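PDB 6Q75: GH26A from Muricauda sp. MAR_2010_75, which probably hydrolyses beta-linked polysaccharides, as glycoside hydrolases of family 26, among them beta-mannanases, do. Local coordinates for residues Ile104-Trp109 against Leu171-His176. Residues are numbered along the deposited sequence; the frame is centred on the assembly and turned at random.
Sequences IVTLMW and LWRPYH
Thr106 and Arg173 meet inside a parallel beta-barrel, where the threonine hydroxyl serves two partners. Its OG1 donates to Leu171 O at 2.7 Å and accepts from Arg173 NH2 at 2.9 Å, lying at the guanidinium edge, only 7° out of its plane. A beta-branched threonine is at ease in a strand and also offers a hydroxyl that can both donate and accept; anti to the backbone N (chi1 -176°), it leans over to the neighbouring strand. Leu171 O is held twice, since Leu107 N reaches it from the face opposite to OG1. Leu171 N to Val105 O and Arg173 N to Leu107 O complete the parallel ladder. Met108 CB lies over one face of the Arg173 guanidinium, and Met108 SD is 3.3 Å from Arg173 NH1. A bend at chi3 (-58°) then carries the methyl over the His176 ring, a CH-pi contact with CE 3.3 Å from the ring centroid; an unbranched, flexible methionine can touch both groups. An alanine in place of Arg173 would probably leave Thr106 OG1 without its donor, take away the flat group that Met108 CB and SD lie against and deprive Asn219, which holds NE, of its mate.

On the other face of the sheet, Trp172 lays CE3 near Leu107 O and CH2 3.9 Å from Trp109 CB, and both broad indoles pack against Val156 of helix 144-165. Where the strands part, water replaces direct pairing: one molecule links Trp109 N, Arg173 O and His176 ND1, and a second joins Trp109 O to Tyr175 N. His176 NE2 is hydrogen-bonded to a Tris molecule, probably from the crystallisation liquor, which may mark the sugar pocket. Strand 104-108 thus lies between strands 74-78 and 170-173 of the (beta/alpha)8 barrel expected of this family, with Met297 meeting Thr106 and Arg173, and Trp299 meeting Met108, within the barrel, and Leu163 of helix 144-165 packing on Leu107 outside.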
loop_
_atom_site.group_PDB
_atom_site.type_symbol
_atom_site.label_atom_id
_atom_site.label_comp_id
_atom_site.label_asym_id
_atom_site.label_seq_id
_atom_site.Cartn_x
_atom_site.Cartn_y
_atom_site.Cartn_z
ATOM N N ILE A 104 3.219 -7.910 -10.406
ATOM C CA ILE A 104 2.372 -6.739 -10.178
ATOM C C ILE A 104 3.046 -5.898 -9.103
ATOM O O ILE A 104 3.491 -6.436 -8.088
ATOM C CB ILE A 104 0.947 -7.162 -9.776
ATOM C CG1 ILE A 104 0.252 -7.886 -10.948
ATOM C CG2 ILE A 104 0.114 -5.972 -9.338
ATOM C CD1 ILE A 104 -0.990 -8.671 -10.528
ATOM N N VAL A 105 3.178 -4.581 -9.338
ATOM C CA VAL A 105 4.021 -3.727 -8.495
ATOM C C VAL A 105 3.162 -2.943 -7.516
ATOM O O VAL A 105 2.199 -2.279 -7.918
ATOM C CB VAL A 105 4.852 -2.752 -9.350
ATOM C CG1 VAL A 105 5.498 -1.647 -8.453
ATOM C CG2 VAL A 105 5.873 -3.491 -10.157
ATOM N N THR A 106 3.534 -2.965 -6.227
ATOM C CA THR A 106 2.918 -2.074 -5.250
ATOM C C THR A 106 3.997 -1.266 -4.531
ATOM O O THR A 106 5.089 -1.768 -4.258
ATOM C CB THR A 106 2.024 -2.843 -4.224
ATOM O OG1 THR A 106 1.386 -1.891 -3.362
ATOM C CG2 THR A 106 2.812 -3.872 -3.383
ATOM N N LEU A 107 3.708 0.015 -4.286
ATOM C CA LEU A 107 4.658 0.910 -3.627
ATOM C C LEU A 107 3.951 1.693 -2.529
ATOM O O LEU A 107 2.792 2.100 -2.686
ATOM C CB LEU A 107 5.300 1.887 -4.642
ATOM C CG LEU A 107 6.130 1.154 -5.708
ATOM C CD1 LEU A 107 6.562 2.139 -6.814
ATOM C CD2 LEU A 107 7.352 0.466 -5.079
ATOM N N MET A 108 4.642 1.860 -1.401
ATOM C CA MET A 108 4.190 2.666 -0.275
ATOM C C MET A 108 5.233 3.751 0.009
ATOM O O MET A 108 6.232 3.889 -0.712
ATOM C CB MET A 108 3.952 1.792 0.963
ATOM C CG MET A 108 5.234 1.129 1.461
ATOM S SD MET A 108 4.936 -0.119 2.732
ATOM C CE MET A 108 4.086 0.861 3.978
ATOM N N TRP A 109 5.019 4.494 1.094
ATOM C CA TRP A 109 5.827 5.689 1.324
ATOM C C TRP A 109 5.805 6.103 2.786
ATOM O O TRP A 109 5.083 7.035 3.159
ATOM C CB TRP A 109 5.334 6.829 0.433
ATOM C CG TRP A 109 6.168 8.105 0.480
ATOM C CD1 TRP A 109 7.511 8.213 0.744
ATOM C CD2 TRP A 109 5.683 9.446 0.313
ATOM N NE1 TRP A 109 7.899 9.554 0.696
ATOM C CE2 TRP A 109 6.788 10.319 0.459
ATOM C CE3 TRP A 109 4.422 9.988 0.034
ATOM C CZ2 TRP A 109 6.673 11.729 0.325
ATOM C CZ3 TRP A 109 4.306 11.381 -0.077
ATOM C CH2 TRP A 109 5.426 12.227 0.078
ATOM N N LEU A 171 0.174 -0.192 -7.733
ATOM C CA LEU A 171 -0.741 -0.179 -6.600
ATOM C C LEU A 171 -0.152 0.756 -5.546
ATOM O O LEU A 171 0.746 0.371 -4.786
ATOM C CB LEU A 171 -0.926 -1.598 -6.040
ATOM C CG LEU A 171 -1.560 -2.559 -7.049
ATOM C CD1 LEU A 171 -1.440 -4.012 -6.531
ATOM C CD2 LEU A 171 -3.040 -2.225 -7.306
ATOM N N TRP A 172 -0.634 2.007 -5.509
ATOM C CA TRP A 172 -0.022 3.079 -4.731
ATOM C C TRP A 172 -0.741 3.208 -3.389
ATOM O O TRP A 172 -1.958 3.406 -3.366
ATOM C CB TRP A 172 -0.122 4.371 -5.558
ATOM C CG TRP A 172 0.246 5.639 -4.905
ATOM C CD1 TRP A 172 -0.540 6.754 -4.784
ATOM C CD2 TRP A 172 1.512 5.973 -4.322
ATOM N NE1 TRP A 172 0.150 7.757 -4.133
ATOM C CE2 TRP A 172 1.415 7.311 -3.854
ATOM C CE3 TRP A 172 2.717 5.273 -4.146
ATOM C CZ2 TRP A 172 2.468 7.965 -3.215
ATOM C CZ3 TRP A 172 3.764 5.916 -3.486
ATOM C CH2 TRP A 172 3.635 7.270 -3.053
ATOM N N ARG A 173 -0.006 3.036 -2.261
ATOM C CA ARG A 173 -0.609 2.988 -0.926
ATOM C C ARG A 173 0.037 4.047 -0.030
ATOM O O ARG A 173 0.892 3.741 0.807
ATOM C CB ARG A 173 -0.510 1.577 -0.308
ATOM C CG ARG A 173 -0.480 0.428 -1.337
ATOM C CD ARG A 173 -0.708 -0.924 -0.640
ATOM N NE ARG A 173 0.090 -1.040 0.591
ATOM C CZ ARG A 173 1.392 -1.323 0.606
ATOM N NH1 ARG A 173 2.035 -1.391 1.767
ATOM N NH2 ARG A 173 2.062 -1.513 -0.534
ATOM N N PRO A 174 -0.302 5.325 -0.226
ATOM C CA PRO A 174 0.269 6.388 0.608
ATOM C C PRO A 174 -0.423 6.550 1.965
ATOM O O PRO A 174 -1.617 6.285 2.128
ATOM C CB PRO A 174 0.057 7.638 -0.265
ATOM C CG PRO A 174 -1.315 7.348 -0.935
ATOM C CD PRO A 174 -1.321 5.800 -1.165
ATOM N N TYR A 175 0.343 7.053 2.933
ATOM C CA TYR A 175 -0.177 7.461 4.245
ATOM C C TYR A 175 -1.009 6.335 4.869
ATOM O O TYR A 175 -2.146 6.529 5.304
ATOM C CB TYR A 175 -0.991 8.735 4.149
ATOM C CG TYR A 175 -0.194 9.936 3.667
ATOM C CD1 TYR A 175 0.998 10.320 4.301
ATOM C CD2 TYR A 175 -0.634 10.692 2.591
ATOM C CE1 TYR A 175 1.735 11.433 3.857
ATOM C CE2 TYR A 175 0.092 11.821 2.154
ATOM C CZ TYR A 175 1.271 12.168 2.787
ATOM O OH TYR A 175 1.992 13.271 2.345
ATOM N N HIS A 176 -0.424 5.152 4.871
ATOM C CA HIS A 176 -1.096 3.933 5.293
ATOM C C HIS A 176 -1.288 3.900 6.815
ATOM O O HIS A 176 -0.663 4.652 7.571
ATOM C CB HIS A 176 -0.283 2.717 4.848
ATOM C CG HIS A 176 1.090 2.712 5.441
ATOM N ND1 HIS A 176 2.019 3.683 5.152
ATOM C CD2 HIS A 176 1.658 1.909 6.368
ATOM C CE1 HIS A 176 3.122 3.457 5.846
ATOM N NE2 HIS A 176 2.930 2.376 6.586
HETATM O O HOH W 1 2.658 4.715 2.544
HETATM O O HOH W 2 2.851 8.222 2.337
#